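Local coordinates for protein tyrosine phosphatase (Orf virus, PDB 5NCR) that hydrolyses phosphate esters as a homodimeric tyrosine phosphatase with triple substrate specificity, probably including phosphoserine in proteins, at residues Met124-Val127 against Met128-Leu132; Phe147-Thr150 against Tyr151-Arg155; Arg158-Phe161 against Leu162-Ala165; Phe167-Gln170 against Leu171-Phe175. The protein carries 2 engineered substitutions. All coordinates share one frame; numbering follows the deposited sequence.

Contact 1: residues Met124-Val127 against Met128-Leu132; sequences MGYV and MHKRL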
loop_
_atom_site.group_PDB
_atom_site.type_symbol
_atom_site.label_atom_id
_atom_site.label_comp_id
_atom_site.label_asym_id
_atom_site.label_seq_id
_atom_site.Cartn_x
_atom_site.Cartn_y
_atom_site.Cartn_z
ATOM N N MET B 124 7.593 8.646 -13.551
ATOM C CA MET B 124 6.459 7.919 -12.974
ATOM C C MET B 124 5.257 8.012 -13.886
ATOM O O MET B 124 4.642 6.985 -14.196
ATOM C CB MET B 124 6.111 8.474 -11.581
ATOM C CG MET B 124 5.202 7.549 -10.780
ATOM S SD MET B 124 6.000 5.951 -10.376
ATOM C CE MET B 124 4.520 4.951 -10.069
ATOM N N GLY B 125 4.958 9.235 -14.351
ATOM C CA GLY B 125 3.845 9.454 -15.265
ATOM C C GLY B 125 3.987 8.634 -16.530
ATOM O O GLY B 125 3.048 7.955 -16.941
ATOM N N TYR B 126 5.174 8.661 -17.132
ATOM C CA TYR B 126 5.437 7.937 -18.374
ATOM C C TYR B 126 5.352 6.400 -18.228
ATOM O O TYR B 126 4.792 5.731 -19.098
ATOM C CB TYR B 126 6.763 8.382 -18.979
ATOM C CG TYR B 126 7.107 7.608 -20.231
ATOM C CD1 TYR B 126 6.270 7.624 -21.336
ATOM C CD2 TYR B 126 8.215 6.773 -20.273
ATOM C CE1 TYR B 126 6.543 6.852 -22.464
ATOM C CE2 TYR B 126 8.528 6.036 -21.417
ATOM C CZ TYR B 126 7.684 6.069 -22.506
ATOM O OH TYR B 126 7.979 5.302 -23.607
ATOM N N VAL B 127 5.881 5.863 -17.132
ATOM C CA VAL B 127 5.822 4.434 -16.826
ATOM C C VAL B 127 4.348 4.004 -16.624
ATOM O O VAL B 127 3.945 2.962 -17.133
ATOM C CB VAL B 127 6.750 4.066 -15.645
ATOM C CG1 VAL B 127 6.503 2.626 -15.199
ATOM C CG2 VAL B 127 8.231 4.254 -16.041
ATOM N N MET B 128 3.551 4.833 -15.947
ATOM C CA MET B 128 2.111 4.582 -15.723
ATOM C C MET B 128 1.373 4.627 -17.051
ATOM O O MET B 128 0.641 3.688 -17.381
ATOM C CB MET B 128 1.489 5.604 -14.740
ATOM C CG MET B 128 1.907 5.402 -13.281
ATOM S SD MET B 128 1.570 3.752 -12.567
ATOM C CE MET B 128 -0.265 3.659 -12.687
ATOM N N HIS B 129 1.646 5.665 -17.857
ATOM C CA HIS B 129 1.066 5.835 -19.186
ATOM C C HIS B 129 1.382 4.648 -20.095
ATOM O O HIS B 129 0.491 4.161 -20.789
ATOM C CB HIS B 129 1.593 7.111 -19.836
ATOM C CG HIS B 129 1.041 7.336 -21.203
ATOM N ND1 HIS B 129 1.804 7.096 -22.339
ATOM C CD2 HIS B 129 -0.193 7.736 -21.578
ATOM C CE1 HIS B 129 1.019 7.395 -23.359
ATOM N NE2 HIS B 129 -0.185 7.785 -22.951
ATOM N N LYS B 130 2.642 4.195 -20.096
ATOM C CA LYS B 130 3.076 3.083 -20.927
ATOM C C LYS B 130 2.346 1.792 -20.552
ATOM O O LYS B 130 1.873 1.087 -21.434
ATOM C CB LYS B 130 4.605 2.942 -20.860
ATOM C CG LYS B 130 5.142 1.815 -21.713
ATOM C CD LYS B 130 6.623 1.914 -21.957
ATOM C CE LYS B 130 7.125 0.610 -22.576
ATOM N NZ LYS B 130 7.084 -0.549 -21.629
ATOM N N ARG B 131 2.204 1.528 -19.252
ATOM C CA ARG B 131 1.484 0.358 -18.743
ATOM C C ARG B 131 0.012 0.389 -19.151
ATOM O O ARG B 131 -0.502 -0.632 -19.628
ATOM C CB ARG B 131 1.621 0.256 -17.218
ATOM C CG ARG B 131 0.995 -1.012 -16.610
ATOM C CD ARG B 131 1.583 -2.280 -17.212
ATOM N NE ARG B 131 1.051 -3.474 -16.589
ATOM C CZ ARG B 131 1.805 -4.480 -16.170
ATOM N NH1 ARG B 131 3.124 -4.433 -16.313
ATOM N NH2 ARG B 131 1.246 -5.548 -15.614
ATOM N N LEU B 132 -0.645 1.553 -19.012
ATOM C CA LEU B 132 -2.050 1.754 -19.390
ATOM C C LEU B 132 -2.269 1.685 -20.894
ATOM O O LEU B 132 -3.345 1.286 -21.333
ATOM C CB LEU B 132 -2.645 3.047 -18.779
ATOM C CG LEU B 132 -2.703 3.032 -17.237
ATOM C CD1 LEU B 132 -2.907 4.399 -16.664
ATOM C CD2 LEU B 132 -3.726 2.042 -16.741
#

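Contact 2: residues Phe147-Thr150 against Tyr151-Arg155; sequences FLKT and YYEIR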
loop_
_atom_site.group_PDB
_atom_site.type_symbol
_atom_site.label_atom_id
_atom_site.label_comp_id
_atom_site.label_asym_id
_atom_site.label_seq_id
_atom_site.Cartn_x
_atom_site.Cartn_y
_atom_site.Cartn_z
ATOM N N PHE B 147 1.038 1.220 -9.368
ATOM C CA PHE B 147 1.688 2.477 -9.023
ATOM C C PHE B 147 2.619 2.217 -7.825
ATOM O O PHE B 147 3.764 2.642 -7.829
ATOM C CB PHE B 147 0.648 3.542 -8.656
ATOM C CG PHE B 147 1.235 4.934 -8.484
ATOM C CD1 PHE B 147 1.924 5.283 -7.319
ATOM C CD2 PHE B 147 1.032 5.914 -9.452
ATOM C CE1 PHE B 147 2.446 6.576 -7.153
ATOM C CE2 PHE B 147 1.604 7.186 -9.315
ATOM C CZ PHE B 147 2.280 7.520 -8.153
ATOM N N LEU B 148 2.105 1.520 -6.822
ATOM C CA LEU B 148 2.814 1.143 -5.619
ATOM C C LEU B 148 4.098 0.337 -5.921
ATOM O O LEU B 148 5.180 0.743 -5.495
ATOM C CB LEU B 148 1.874 0.355 -4.694
ATOM C CG LEU B 148 2.460 -0.153 -3.406
ATOM C CD1 LEU B 148 3.010 0.995 -2.529
ATOM C CD2 LEU B 148 1.461 -0.972 -2.677
ATOM N N LYS B 149 3.965 -0.768 -6.662
ATOM C CA LYS B 149 5.051 -1.677 -7.026
ATOM C C LYS B 149 6.108 -0.921 -7.859
ATOM O O LYS B 149 7.284 -1.032 -7.555
ATOM C CB LYS B 149 4.471 -2.881 -7.783
ATOM C CG LYS B 149 5.458 -3.940 -8.261
ATOM C CD LYS B 149 4.690 -5.170 -8.804
ATOM C CE LYS B 149 5.339 -5.863 -9.984
ATOM N NZ LYS B 149 6.395 -6.813 -9.559
ATOM N N THR B 150 5.679 -0.123 -8.845
ATOM C CA THR B 150 6.545 0.623 -9.750
ATOM C C THR B 150 7.307 1.722 -9.012
ATOM O O THR B 150 8.483 1.917 -9.274
ATOM C CB THR B 150 5.723 1.165 -10.929
ATOM O OG1 THR B 150 5.053 0.054 -11.523
ATOM C CG2 THR B 150 6.568 1.877 -11.960
ATOM N N TYR B 151 6.628 2.428 -8.102
ATOM C CA TYR B 151 7.224 3.483 -7.297
ATOM C C TYR B 151 8.409 2.907 -6.477
ATOM O O TYR B 151 9.491 3.498 -6.470
ATOM C CB TYR B 151 6.176 4.096 -6.348
ATOM C CG TYR B 151 6.814 5.135 -5.465
ATOM C CD1 TYR B 151 7.115 6.398 -5.955
ATOM C CD2 TYR B 151 7.240 4.814 -4.178
ATOM C CE1 TYR B 151 7.788 7.334 -5.175
ATOM C CE2 TYR B 151 7.907 5.744 -3.387
ATOM C CZ TYR B 151 8.189 6.997 -3.896
ATOM O OH TYR B 151 8.826 7.930 -3.123
ATOM N N TYR B 152 8.174 1.790 -5.772
ATOM C CA TYR B 152 9.202 1.149 -4.935
ATOM C C TYR B 152 10.282 0.476 -5.770
ATOM O O TYR B 152 11.433 0.466 -5.364
ATOM C CB TYR B 152 8.590 0.224 -3.890
ATOM C CG TYR B 152 8.113 1.031 -2.700
ATOM C CD1 TYR B 152 9.018 1.699 -1.877
ATOM C CD2 TYR B 152 6.757 1.189 -2.438
ATOM C CE1 TYR B 152 8.587 2.499 -0.823
ATOM C CE2 TYR B 152 6.315 1.977 -1.377
ATOM C CZ TYR B 152 7.239 2.626 -0.563
ATOM O OH TYR B 152 6.854 3.452 0.465
ATOM N N GLU B 153 9.926 0.015 -6.981
ATOM C CA GLU B 153 10.889 -0.603 -7.895
ATOM C C GLU B 153 11.920 0.440 -8.361
ATOM O O GLU B 153 13.129 0.185 -8.273
ATOM C CB GLU B 153 10.136 -1.229 -9.075
ATOM C CG GLU B 153 10.953 -2.099 -10.019
ATOM C CD GLU B 153 10.086 -3.027 -10.861
ATOM O OE1 GLU B 153 10.328 -3.103 -12.089
ATOM O OE2 GLU B 153 9.156 -3.662 -10.303
ATOM N N ILE B 154 11.457 1.634 -8.795
ATOM C CA ILE B 154 12.327 2.716 -9.268
ATOM C C ILE B 154 13.096 3.311 -8.094
ATOM O O ILE B 154 14.300 3.545 -8.225
ATOM C CB ILE B 154 11.559 3.789 -10.127
ATOM C CG1 ILE B 154 10.930 3.118 -11.368
ATOM C CG2 ILE B 154 12.525 4.954 -10.538
ATOM C CD1 ILE B 154 9.837 3.937 -12.091
ATOM N N ARG B 155 12.418 3.519 -6.945
ATOM C CA ARG B 155 13.072 4.054 -5.748
ATOM C C ARG B 155 14.181 3.111 -5.252
ATOM O O ARG B 155 15.191 3.587 -4.744
ATOM C CB ARG B 155 12.084 4.329 -4.613
ATOM C CG ARG B 155 12.568 5.377 -3.635
ATOM C CD ARG B 155 11.527 5.631 -2.576
ATOM N NE ARG B 155 11.918 6.715 -1.671
ATOM C CZ ARG B 155 12.620 6.555 -0.550
ATOM N NH1 ARG B 155 13.013 5.344 -0.171
ATOM N NH2 ARG B 155 12.909 7.604 0.216
#

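Contact 3: residues Arg158-Phe161 against Leu162-Ala165; sequences RGAF and LENA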
loop_
_atom_site.group_PDB
_atom_site.type_symbol
_atom_site.label_atom_id
_atom_site.label_comp_id
_atom_site.label_asym_id
_atom_site.label_seq_id
_atom_site.Cartn_x
_atom_site.Cartn_y
_atom_site.Cartn_z
ATOM N N ARG B 158 17.212 3.955 -7.499
ATOM C CA ARG B 158 17.661 5.340 -7.438
ATOM C C ARG B 158 17.878 5.911 -6.045
ATOM O O ARG B 158 18.492 6.974 -5.921
ATOM C CB ARG B 158 16.679 6.203 -8.237
ATOM C CG ARG B 158 16.819 5.836 -9.707
ATOM C CD ARG B 158 16.159 6.761 -10.664
ATOM N NE ARG B 158 16.642 8.141 -10.606
ATOM C CZ ARG B 158 17.735 8.617 -11.194
ATOM N NH1 ARG B 158 18.567 7.801 -11.838
ATOM N NH2 ARG B 158 18.027 9.907 -11.111
ATOM N N GLY B 159 17.367 5.231 -5.023
ATOM C CA GLY B 159 17.502 5.652 -3.629
ATOM C C GLY B 159 16.510 6.726 -3.258
ATOM O O GLY B 159 15.826 6.610 -2.241
ATOM N N ALA B 160 16.477 7.815 -4.047
ATOM C CA ALA B 160 15.537 8.911 -3.877
ATOM C C ALA B 160 14.793 9.029 -5.172
ATOM O O ALA B 160 15.416 9.089 -6.245
ATOM C CB ALA B 160 16.265 10.200 -3.584
ATOM N N PHE B 161 13.459 9.041 -5.086
ATOM C CA PHE B 161 12.613 9.106 -6.267
ATOM C C PHE B 161 11.250 9.620 -5.894
ATOM O O PHE B 161 10.577 9.000 -5.074
ATOM C CB PHE B 161 12.513 7.701 -6.932
ATOM C CG PHE B 161 11.487 7.606 -8.047
ATOM C CD1 PHE B 161 11.729 8.180 -9.287
ATOM C CD2 PHE B 161 10.294 6.908 -7.857
ATOM C CE1 PHE B 161 10.776 8.093 -10.316
ATOM C CE2 PHE B 161 9.355 6.798 -8.890
ATOM C CZ PHE B 161 9.589 7.409 -10.106
ATOM N N LEU B 162 10.830 10.735 -6.493
ATOM C CA LEU B 162 9.489 11.277 -6.304
ATOM C C LEU B 162 9.078 11.402 -4.825
ATOM O O LEU B 162 8.053 10.877 -4.385
ATOM C CB LEU B 162 8.533 10.398 -7.125
ATOM C CG LEU B 162 7.103 10.861 -7.385
ATOM C CD1 LEU B 162 7.026 12.300 -7.890
ATOM C CD2 LEU B 162 6.444 9.896 -8.325
ATOM N N GLU B 163 9.930 12.065 -4.058
ATOM C CA GLU B 163 9.767 12.299 -2.632
ATOM C C GLU B 163 8.708 13.370 -2.417
ATOM O O GLU B 163 7.973 13.333 -1.430
ATOM C CB GLU B 163 11.127 12.702 -1.997
ATOM C CG GLU B 163 12.275 11.733 -2.308
ATOM C CD GLU B 163 12.064 10.311 -1.833
ATOM O OE1 GLU B 163 11.504 10.151 -0.731
ATOM O OE2 GLU B 163 12.421 9.361 -2.567
ATOM N N ASN B 164 8.620 14.316 -3.361
ATOM C CA ASN B 164 7.656 15.403 -3.375
ATOM C C ASN B 164 6.234 14.788 -3.387
ATOM O O ASN B 164 5.798 14.214 -4.393
ATOM C CB ASN B 164 7.892 16.288 -4.606
ATOM C CG ASN B 164 7.041 17.518 -4.657
ATOM O OD1 ASN B 164 5.852 17.492 -4.406
ATOM N ND2 ASN B 164 7.629 18.635 -4.986
ATOM N N ALA B 165 5.557 14.869 -2.224
ATOM C CA ALA B 165 4.209 14.350 -1.983
ATOM C C ALA B 165 3.165 15.043 -2.856
ATOM O O ALA B 165 2.254 14.384 -3.317
ATOM C CB ALA B 165 3.850 14.497 -0.520
#

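Contact 4: residues Phe167-Gln170 against Leu171-Phe175; sequences FRYQ and LIKMF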
loop_
_atom_site.group_PDB
_atom_site.type_symbol
_atom_site.label_atom_id
_atom_site.label_comp_id
_atom_site.label_asym_id
_atom_site.label_seq_id
_atom_site.Cartn_x
_atom_site.Cartn_y
_atom_site.Cartn_z
ATOM N N PHE B 167 3.551 16.244 -6.003
ATOM C CA PHE B 167 3.690 15.668 -7.334
ATOM C C PHE B 167 3.175 14.241 -7.327
ATOM O O PHE B 167 2.489 13.844 -8.265
ATOM C CB PHE B 167 5.177 15.659 -7.772
ATOM C CG PHE B 167 5.837 16.991 -8.063
ATOM C CD1 PHE B 167 5.106 18.186 -7.996
ATOM C CD2 PHE B 167 7.182 17.056 -8.427
ATOM C CE1 PHE B 167 5.723 19.418 -8.253
ATOM C CE2 PHE B 167 7.794 18.290 -8.683
ATOM C CZ PHE B 167 7.059 19.460 -8.603
ATOM N N ARG B 168 3.559 13.454 -6.301
ATOM C CA ARG B 168 3.156 12.055 -6.191
ATOM C C ARG B 168 1.637 11.962 -6.080
ATOM O O ARG B 168 1.059 11.099 -6.718
ATOM C CB ARG B 168 3.856 11.368 -5.015
ATOM C CG ARG B 168 4.090 9.864 -5.226
ATOM C CD ARG B 168 5.061 9.271 -4.207
ATOM N NE ARG B 168 4.549 9.394 -2.851
ATOM C CZ ARG B 168 4.995 10.250 -1.946
ATOM N NH1 ARG B 168 5.992 11.074 -2.236
ATOM N NH2 ARG B 168 4.456 10.281 -0.735
ATOM N N TYR B 169 0.991 12.873 -5.325
ATOM C CA TYR B 169 -0.458 12.880 -5.178
ATOM C C TYR B 169 -1.101 13.214 -6.533
ATOM O O TYR B 169 -2.034 12.527 -6.944
ATOM C CB TYR B 169 -0.911 13.891 -4.099
ATOM C CG TYR B 169 -2.417 13.982 -3.944
ATOM C CD1 TYR B 169 -3.123 13.021 -3.223
ATOM C CD2 TYR B 169 -3.131 15.035 -4.507
ATOM C CE1 TYR B 169 -4.507 13.113 -3.055
ATOM C CE2 TYR B 169 -4.515 15.135 -4.348
ATOM C CZ TYR B 169 -5.201 14.168 -3.627
ATOM O OH TYR B 169 -6.564 14.265 -3.458
ATOM N N GLN B 170 -0.582 14.246 -7.243
ATOM C CA GLN B 170 -1.105 14.630 -8.562
ATOM C C GLN B 170 -1.016 13.459 -9.568
ATOM O O GLN B 170 -1.928 13.274 -10.363
ATOM C CB GLN B 170 -0.386 15.854 -9.119
ATOM C CG GLN B 170 -0.733 17.137 -8.377
ATOM C CD GLN B 170 -0.007 18.301 -9.009
ATOM O OE1 GLN B 170 -0.376 18.799 -10.067
ATOM N NE2 GLN B 170 1.033 18.764 -8.389
ATOM N N LEU B 171 0.059 12.673 -9.500
ATOM C CA LEU B 171 0.259 11.485 -10.341
ATOM C C LEU B 171 -0.714 10.371 -9.958
ATOM O O LEU B 171 -1.293 9.733 -10.830
ATOM C CB LEU B 171 1.713 10.996 -10.257
ATOM C CG LEU B 171 2.766 11.907 -10.905
ATOM C CD1 LEU B 171 4.143 11.519 -10.472
ATOM C CD2 LEU B 171 2.706 11.845 -12.411
ATOM N N ILE B 172 -0.929 10.166 -8.655
ATOM C CA ILE B 172 -1.914 9.185 -8.160
ATOM C C ILE B 172 -3.280 9.573 -8.714
ATOM O O ILE B 172 -3.936 8.729 -9.295
ATOM C CB ILE B 172 -1.885 9.026 -6.622
ATOM C CG1 ILE B 172 -0.552 8.373 -6.172
ATOM C CG2 ILE B 172 -3.116 8.230 -6.084
ATOM C CD1 ILE B 172 -0.163 8.607 -4.723
ATOM N N LYS B 173 -3.684 10.845 -8.574
ATOM C CA LYS B 173 -4.989 11.344 -9.060
ATOM C C LYS B 173 -5.184 11.078 -10.549
ATOM O O LYS B 173 -6.212 10.547 -10.967
ATOM C CB LYS B 173 -5.155 12.853 -8.809
ATOM C CG LYS B 173 -5.406 13.270 -7.368
ATOM C CD LYS B 173 -6.759 12.883 -6.799
ATOM C CE LYS B 173 -7.896 13.840 -7.104
ATOM N NZ LYS B 173 -9.134 13.409 -6.403
ATOM N N MET B 174 -4.175 11.417 -11.335
ATOM C CA MET B 174 -4.191 11.265 -12.777
ATOM C C MET B 174 -4.166 9.804 -13.278
ATOM O O MET B 174 -4.921 9.483 -14.186
ATOM C CB MET B 174 -3.020 12.084 -13.350
ATOM C CG MET B 174 -2.837 12.003 -14.834
ATOM S SD MET B 174 -1.853 13.425 -15.385
ATOM C CE MET B 174 -3.201 14.653 -15.545
ATOM N N PHE B 175 -3.280 8.953 -12.741
ATOM C CA PHE B 175 -3.075 7.601 -13.277
ATOM C C PHE B 175 -3.689 6.469 -12.459
ATOM O O PHE B 175 -3.801 5.336 -12.951
ATOM C CB PHE B 175 -1.587 7.326 -13.529
ATOM C CG PHE B 175 -0.967 8.255 -14.546
ATOM C CD1 PHE B 175 -1.197 8.076 -15.910
ATOM C CD2 PHE B 175 -0.147 9.303 -14.144
ATOM C CE1 PHE B 175 -0.624 8.939 -16.855
ATOM C CE2 PHE B 175 0.432 10.162 -15.089
ATOM C CZ PHE B 175 0.220 9.953 -16.440
#

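Contact 1: residues Met124-Val127 against Met128-Leu132
The ring of Tyr126 meets the aliphatic chain of Lys130 one helical turn later: CD of Lys130 comes obliquely to the ring, 4.0 Å from OH of Tyr126. The Tyr126 side chain also touches Leu98, Ala99 and Glu102 of helix 90-103 and Thr32 of a loop, whereas Lys130 is exposed. The imidazole of His129 leads away from residues 124-127 to Val95 and Phe175, while its CB sits 3.3 Å from the carbonyl oxygen of Gly125.

Both segments belong to helix 118-134, which in the cysteine-dependent phosphatase fold follows directly on the phosphate-binding loop. Four successive i to i+4 backbone bonds give the evidence for regular helix, from Met128 N to Met124 O at 3.0 Å through to Arg131 N to Val127 O at 3.1 Å.

Around the helix from the rings, Met124 and Met128 run side by side in the same direction, with CE of Met124 4.0 Å from SD of Met128. Their shapes differ. Met124 bends once, at chi2 (65°). In Met128, chi1 of -73° sets CG beside its own backbone N, 3.3 Å from O of Met124; the bends at chi2 and chi3 then turn SD and CE. Helices 140-158 and 165-177 cover this methionine side, Phe147 and Leu171 touching Met124 and Phe175 touching Met128.

Contact 2: residues Phe147-Thr150 against Tyr151-Arg155
Leu148 and Tyr152 make the closest side-chain approach between residues 147-150 and 151-155, with CD1 of Leu148 3.6 Å from CE2 of Tyr152. The methyl lies in the plane of the ring, at its edge. One face of the same ring is taken by the preceding tyrosine, whose CD2 stands 3.9 Å above the Tyr152 plane and over its centre.

A second apolar pair is formed by Thr150 and Ile154, which extend alongside each other and touch through CG2 of Thr150 and CD1 of Ile154 at 3.9 Å. With Thr150 CG2 trans to the backbone N, the hydroxyl is set beside that N (chi1 -55°), and OG1 bonds back to the carbonyl of Tyr146, so a buried polar atom is satisfied within the helix. Lys149 NZ and Glu153 OE2 are 4.3 Å apart, opposite charges too distant for a salt bridge.

The backbone sets both apolar pairs four residues apart: Tyr152 N bonds Leu148 O at 3.2 Å (167°), and Ile154 N bonds Thr150 O at 3.0 Å.

Farther out, the hydroxyl of Tyr152 is held by the carbonyl of Cys15, a residue that forms the interchain disulfide. The Tyr152 ring receives Arg14 of the second subunit in a cation-pi contact, and Leu148 and Lys149 pack on Phe144 and Trp7 of that subunit. Helix 140-158 thus has two packing faces: Phe147 and Thr150 lie on helix 118-134 within the dual specificity phosphatase domain, and Leu148, Lys149 and Tyr152 belong to the homodimer interface.

Contact 3: residues Arg158-Phe161 against Leu162-Ala165
Residues 158-161 leave helix 140-158 and bring their backbone up to the carboxylate of Glu163, which touches Ala160 and Phe161. The guanidinium of Arg158, at the start, reaches elsewhere, giving NH1 to Thr29 OG1 and Gly27 O and NH2 to the carbonyl of Gly115. Gly159 is the first residue to abandon helical angles, and its positive phi turns the chain. Ala160 follows in an extended conformation, with its CA 3.4 Å from OE2 of Glu163.

At Phe161 the contact becomes polar and aromatic at once. Its backbone N donates to OE2 of Glu163 at 2.7 Å, a nearly straight bond (165°) that uses the anti lone pair of the carboxylate oxygen. Glu163 gets there by bending back at chi2. The carbonyl oxygen of Phe161 also lies 3.1 Å from this OE2, a pairing of two acceptors that the salt bridge from Arg155 NE to OE2 probably makes tolerable.

The ring of Phe161 is covered on one face by the next residue: CB of Leu162 stands 4.0 Å from the ring centroid and 12° off the normal, a CH-pi contact. Tyr151 meets the same ring with the planes inclined at about 40°.

Beyond, Asn164 is the N-cap of helix 165-177, its OD1 accepting from Phe167 N. The whole is a helix-to-helix connection fixed to the phosphate-binding loop of the phosphatase fold, since Arg158 holds Gly115 and the backbone of Leu162 bonds that of Val116.

Contact 4: residues Phe167-Gln170 against Leu171-Phe175
Tight packing lies on the inner side, where Leu171 and Ile172 fold back over the carbonyls of the preceding turn. CG of Leu171 is 3.3 Å from the O atom of Phe167, and CG1 of Ile172 is 3.2 Å from the O atom of Arg168. Both side chains place their leading branch beside their own backbone N (Ile172 chi1 -67°), which points it back along the helix. Leu171 also puts CD2 at the edge of the Phe175 ring, in its plane, and CG of Met174 covers one face of that ring. Helix 118-134 packs on Leu171 and Phe175, and helix 7-15 on Ile172.

Tyr169 and Lys173, both partly exposed, run alongside each other on the looser side, though the tyrosine also touches Ala9 and Leu13 of helix 7-15. CG of Lys173 sits over one face of the Tyr169 ring, offset toward the rim, 4.0 Å from the centroid in a CH-pi contact. The bend at chi2 brings CD of Lys173 to 3.6 Å from OH of Tyr169, and the bend at chi3 keeps CE near it. The backbone joins the same residues, Lys173 N to Tyr169 O at 2.9 Å.

The polar ends in the first turn find partners outside the helix: Arg168 donates to Thr16 OG1 and to the carbonyls of Leu13 and Leu162, while the Gln170 amide bonds Thr85 O and Ile87 N. The chemistry therefore divides by side, with aliphatic and aromatic groups filling the interior, lysine methylenes set against a partly exposed ring, and side-chain hydrogen bonds tying the helix to neighbouring loops and to helix 7-15.

Contacts 2 and 3 are buried, whereas contacts 1 and 4 are half interior, half surface, each with a lysine against a tyrosine at the margin; Tyr126 is buried, Tyr169 partly exposed. Contacts 1, 2 and 4 are short lengths of three helices, each linking successive turns, and they meet through apolar groups: CG1 of Val127 lies 3.3 Å from CG2 of Thr150, and CB of Met128 3.6 Å from CG of Phe175. Contact 3, the loop joining the helices of contacts 2 and 4, replaces regular backbone bonding with a carboxylate, and its links to them are partly polar, as in the probable hydrogen bond between Tyr151 OH and Phe161 O at 2.8 Å. Among the four, contact 2 alone reaches the second subunit.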